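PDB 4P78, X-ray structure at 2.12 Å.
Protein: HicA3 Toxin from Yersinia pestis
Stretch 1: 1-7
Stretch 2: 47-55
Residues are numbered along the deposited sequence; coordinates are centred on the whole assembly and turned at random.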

ATOM      1  N   MET C   1     -16.830  15.117  10.360  1.00 31.82           N
ATOM      2  CA  MET C   1     -17.140  16.071   9.302  1.00 30.98           C
ATOM      3  C   MET C   1     -17.494  15.374   7.986  1.00 33.41           C
ATOM      4  O   MET C   1     -16.879  14.365   7.629  1.00 29.90           O
ATOM      5  N   GLU C   2     -18.486  15.919   7.278  1.00 28.90           N
ATOM      6  CA  GLU C   2     -18.899  15.403   5.976  1.00 29.58           C
ATOM      7  C   GLU C   2     -18.317  16.223   4.841  1.00 28.80           C
ATOM      8  O   GLU C   2     -17.812  17.319   5.064  1.00 30.00           O
ATOM      9  N   SER C   3     -18.432  15.693   3.623  1.00 27.55           N
ATOM     10  CA  SER C   3     -17.952  16.360   2.421  1.00 27.31           C
ATOM     11  C   SER C   3     -18.489  17.773   2.318  1.00 30.06           C
ATOM     12  O   SER C   3     -17.744  18.708   2.001  1.00 30.32           O
ATOM     13  N   GLY C   4     -19.778  17.917   2.608  1.00 28.07           N
ATOM     14  CA  GLY C   4     -20.469  19.186   2.481  1.00 27.79           C
ATOM     15  C   GLY C   4     -19.905  20.251   3.386  1.00 29.47           C
ATOM     16  O   GLY C   4     -19.709  21.391   2.956  1.00 30.67           O
ATOM     17  N   GLU C   5     -19.634  19.895   4.638  1.00 27.22           N
ATOM     18  CA  GLU C   5     -19.052  20.860   5.563  1.00 30.24           C
ATOM     19  C   GLU C   5     -17.608  21.234   5.168  1.00 31.04           C
ATOM     20  O   GLU C   5     -17.205  22.393   5.313  1.00 33.17           O
ATOM     21  N   LEU C   6     -16.843  20.268   4.659  1.00 27.44           N
ATOM     22  CA  LEU C   6     -15.475  20.541   4.204  1.00 26.13           C
ATOM     23  C   LEU C   6     -15.475  21.531   3.037  1.00 24.86           C
ATOM     24  O   LEU C   6     -14.701  22.484   3.023  1.00 22.83           O
ATOM     25  N   ILE C   7     -16.352  21.295   2.066  1.00 24.40           N
ATOM     26  CA  ILE C   7     -16.522  22.198   0.925  1.00 28.05           C
ATOM     27  C   ILE C   7     -16.877  23.626   1.379  1.00 28.16           C
ATOM     28  O   ILE C   7     -16.318  24.608   0.880  1.00 26.16           O
ATOM     29  N   LYS C  47     -19.470  10.675   4.493  1.00 31.59           N
ATOM     30  CA  LYS C  47     -20.110  10.956   5.779  1.00 31.73           C
ATOM     31  C   LYS C  47     -19.088  11.243   6.877  1.00 31.58           C
ATOM     32  O   LYS C  47     -19.433  11.739   7.947  1.00 29.33           O
ATOM     33  N   ASP C  48     -17.832  10.908   6.613  1.00 29.84           N
ATOM     34  CA  ASP C  48     -16.767  11.065   7.596  1.00 29.29           C
ATOM     35  C   ASP C  48     -15.461  11.291   6.858  1.00 26.01           C
ATOM     36  O   ASP C  48     -15.238  10.723   5.790  1.00 25.50           O
ATOM     37  N   ILE C  49     -14.604  12.126   7.431  1.00 27.71           N
ATOM     38  CA  ILE C  49     -13.336  12.483   6.815  1.00 24.06           C
ATOM     39  C   ILE C  49     -12.256  12.409   7.881  1.00 26.88           C
ATOM     40  O   ILE C  49     -12.474  12.840   9.007  1.00 29.90           O
ATOM     41  N   SER C  50     -11.099  11.846   7.547  1.00 24.01           N
ATOM     42  CA  SER C  50     -10.082  11.619   8.574  1.00 27.77           C
ATOM     43  C   SER C  50      -9.432  12.928   9.016  1.00 26.67           C
ATOM     44  O   SER C  50      -9.340  13.885   8.242  1.00 23.46           O
ATOM     45  N   LYS C  51      -8.984  12.954  10.264  1.00 25.51           N
ATOM     46  CA  LYS C  51      -8.131  14.026  10.742  1.00 28.16           C
ATOM     47  C   LYS C  51      -6.878  14.159   9.859  1.00 28.32           C
ATOM     48  O   LYS C  51      -6.405  15.263   9.600  1.00 27.88           O
ATOM     49  N   GLY C  52      -6.340  13.028   9.403  1.00 26.85           N
ATOM     50  CA  GLY C  52      -5.211  13.043   8.481  1.00 25.21           C
ATOM     51  C   GLY C  52      -5.500  13.886   7.245  1.00 25.14           C
ATOM     52  O   GLY C  52      -4.715  14.781   6.897  1.00 24.40           O
ATOM     53  N   LEU C  53      -6.630  13.621   6.593  1.00 22.05           N
ATOM     54  CA  LEU C  53      -6.996  14.373   5.402  1.00 22.12           C
ATOM     55  C   LEU C  53      -7.202  15.846   5.745  1.00 25.89           C
ATOM     56  O   LEU C  53      -6.673  16.722   5.063  1.00 24.82           O
ATOM     57  N   LEU C  54      -7.968  16.116   6.800  1.00 23.88           N
ATOM     58  CA  LEU C  54      -8.255  17.497   7.191  1.00 26.63           C
ATOM     59  C   LEU C  54      -6.977  18.298   7.445  1.00 25.84           C
ATOM     60  O   LEU C  54      -6.875  19.450   7.012  1.00 22.96           O
ATOM     61  N   ARG C  55      -6.005  17.688   8.130  1.00 25.05           N
ATOM     62  CA  ARG C  55      -4.733  18.358   8.427  1.00 24.69           C
ATOM     63  C   ARG C  55      -4.024  18.774   7.143  1.00 24.24           C
ATOM     64  O   ARG C  55      -3.399  19.830   7.077  1.00 22.68           O
TER

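The contact between the two stretches is mainly apolar. No direct hydrogen bond joins them, and together they bury 385 Å² of surface.

The apolar packing centres on Ile49 and Leu6, both with CA-to-CB bonds directed toward the other stretch. Ile49 has chi1 m and chi2 t, an extended form that carries CD1 to the start of the first helix. There CD1 lies 3.6 Å from the backbone C of Glu2 and 3.8 Å from the backbone N of Ser3. The same Ile49 CD1 meets Leu6 CD2 at 3.9 Å. Leu6 is t, p and buried. Its CD2 also packs against Leu53 CD2 at 4.1 Å, while its CD1 reaches Leu54 CD2 at 4.2 Å. Leu6 therefore touches three residues of the second stretch. The CA-to-CB bond of Leu53 points toward the first stretch, with chi1 t and chi2 off-well at 147°. Leu54 starts sideways, but its m, t rotamer brings the end of the side chain nearer. Its CD2 also meets Met1 SD at 3.9 Å. Met1 is t, t, m and leaves its backbone sideways. The long side chain runs far enough to put the sulfur beside this leucine.

Backbone and polar contacts lie near Met1 and Glu2. Met1 O is 3.2 Å from Ile49 N, but the angle is too poor for a hydrogen bond. Met1 O also accepts a CA-H...O contact from Asp48 CA at 3.3 Å. Met1 N and Asp48 OD1 carry opposite charges 4.2 Å apart, beyond a salt bridge. Asp48 has chi1 t; its CA-to-CB bond points away, but its end comes nearer. Its OD2 is hydrogen-bonded elsewhere in the structure. Glu2 and Lys47 both have chi1 m and CA-to-CB bonds pointing away. Glu2 CG nevertheless approaches Lys47 O at 3.6 Å.

One water bridges the stretches. Water 1 accepts from Met1 N at 3.0 Å and donates to Ile49 O at 2.7 Å. It thus links the two backbones by hydrogen bonds where they form none directly.

Each stretch also holds the start of a helix. Ser50 is an N-cap with chi1 p, and its CA-to-CB bond points away from the first stretch. Its OG accepts from Leu53 N at 2.9 Å, which satisfies a free amide in the helix's first turn. Glu2 holds the N-cap position of the other helix, and its backbone O accepts from Leu6 N at 3.1 Å. Gly4, Glu5, Ile7, Ser50, Lys51, Gly52 and Arg55 make no contact across the stretches.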

ATOM      1  CB  MET C   1     -15.968  17.026   9.084  1.00 33.35           C
ATOM      2  CG  MET C   1     -16.257  18.128   8.083  1.00 32.11           C
ATOM      3  SD  MET C   1     -14.862  19.230   7.858  1.00 33.47           S
ATOM      4  CE  MET C   1     -14.387  19.542   9.559  1.00 28.46           C
ATOM      5  CB  GLU C   2     -20.420  15.407   5.837  1.00 31.41           C
ATOM      6  CG  GLU C   2     -21.185  14.759   6.953  1.00 37.76           C
ATOM      7  CD  GLU C   2     -22.678  14.932   6.761  1.00 44.04           C
ATOM      8  OE1 GLU C   2     -23.106  16.055   6.397  1.00 44.67           O
ATOM      9  OE2 GLU C   2     -23.418  13.941   6.952  1.00 49.33           O
ATOM     10  CB  SER C   3     -18.346  15.577   1.168  1.00 29.68           C
ATOM     11  OG  SER C   3     -17.563  14.411   1.030  1.00 33.73           O
ATOM     12  CB  GLU C   5     -19.072  20.334   6.997  1.00 28.54           C
ATOM     13  CG  GLU C   5     -18.638  21.395   7.999  1.00 35.53           C
ATOM     14  CD  GLU C   5     -18.494  20.866   9.409  1.00 43.22           C
ATOM     15  OE1 GLU C   5     -19.162  19.864   9.746  1.00 44.64           O
ATOM     16  OE2 GLU C   5     -17.710  21.461  10.183  1.00 47.53           O
ATOM     17  CB  LEU C   6     -14.761  19.240   3.793  1.00 25.20           C
ATOM     18  CG  LEU C   6     -13.388  19.413   3.116  1.00 27.43           C
ATOM     19  CD1 LEU C   6     -12.479  20.306   3.947  1.00 20.66           C
ATOM     20  CD2 LEU C   6     -12.724  18.046   2.861  1.00 25.37           C
ATOM     21  CB  ILE C   7     -17.609  21.663  -0.045  1.00 29.81           C
ATOM     22  CG1 ILE C   7     -17.133  20.370  -0.724  1.00 25.60           C
ATOM     23  CG2 ILE C   7     -17.998  22.720  -1.080  1.00 29.82           C
ATOM     24  CD1 ILE C   7     -18.135  19.782  -1.702  1.00 28.53           C
ATOM     25  CB  LYS C  47     -20.994   9.781   6.209  1.00 31.46           C
ATOM     26  CG  LYS C  47     -22.026   9.360   5.176  1.00 36.85           C
ATOM     27  CD  LYS C  47     -21.780   7.918   4.739  1.00 53.52           C
ATOM     28  CE  LYS C  47     -23.077   7.179   4.424  1.00 60.19           C
ATOM     29  NZ  LYS C  47     -22.807   5.839   3.808  1.00 58.73           N
ATOM     30  CB  ASP C  48     -16.658   9.830   8.509  1.00 31.52           C
ATOM     31  CG  ASP C  48     -15.692  10.043   9.675  1.00 34.99           C
ATOM     32  OD1 ASP C  48     -15.806  11.070  10.377  1.00 35.62           O
ATOM     33  OD2 ASP C  48     -14.806   9.189   9.891  1.00 36.47           O
ATOM     34  CB  ILE C  49     -13.405  13.885   6.193  1.00 27.58           C
ATOM     35  CG1 ILE C  49     -14.456  13.908   5.082  1.00 24.12           C
ATOM     36  CG2 ILE C  49     -12.040  14.317   5.650  1.00 23.87           C
ATOM     37  CD1 ILE C  49     -14.795  15.292   4.622  1.00 29.09           C
ATOM     38  CB  SER C  50      -9.004  10.651   8.075  1.00 22.61           C
ATOM     39  OG  SER C  50      -8.185  11.264   7.086  1.00 25.35           O
ATOM     40  CB  LYS C  51      -7.733  13.786  12.203  1.00 28.83           C
ATOM     41  CG  LYS C  51      -7.217  15.054  12.872  1.00 41.21           C
ATOM     42  CD  LYS C  51      -8.250  16.174  12.702  1.00 44.47           C
ATOM     43  CE  LYS C  51      -7.805  17.503  13.290  1.00 49.61           C
ATOM     44  NZ  LYS C  51      -8.994  18.415  13.408  1.00 50.75           N
ATOM     45  CB  LEU C  53      -8.256  13.797   4.748  1.00 21.10           C
ATOM     46  CG  LEU C  53      -8.558  14.348   3.346  1.00 21.63           C
ATOM     47  CD1 LEU C  53      -9.234  13.273   2.465  1.00 21.65           C
ATOM     48  CD2 LEU C  53      -9.433  15.597   3.413  1.00 23.54           C
ATOM     49  CB  LEU C  54      -9.151  17.538   8.435  1.00 26.77           C
ATOM     50  CG  LEU C  54     -10.582  17.044   8.227  1.00 28.82           C
ATOM     51  CD1 LEU C  54     -11.356  17.090   9.527  1.00 25.85           C
ATOM     52  CD2 LEU C  54     -11.275  17.879   7.161  1.00 29.80           C
ATOM     53  CB  ARG C  55      -3.820  17.442   9.260  1.00 29.79           C
ATOM     54  CG  ARG C  55      -4.087  17.454  10.767  1.00 35.77           C
ATOM     55  CD  ARG C  55      -3.248  18.510  11.455  1.00 29.67           C
ATOM     56  NE  ARG C  55      -3.326  18.437  12.914  1.00 41.00           N
ATOM     57  CZ  ARG C  55      -2.566  17.644  13.670  1.00 43.45           C
ATOM     58  NH1 ARG C  55      -1.672  16.839  13.113  1.00 33.93           N
ATOM     59  NH2 ARG C  55      -2.704  17.651  14.991  1.00 45.58           N
TER
HETATM   60  O   HOH W   1     -13.999  14.256  10.710  1.00 33.65           O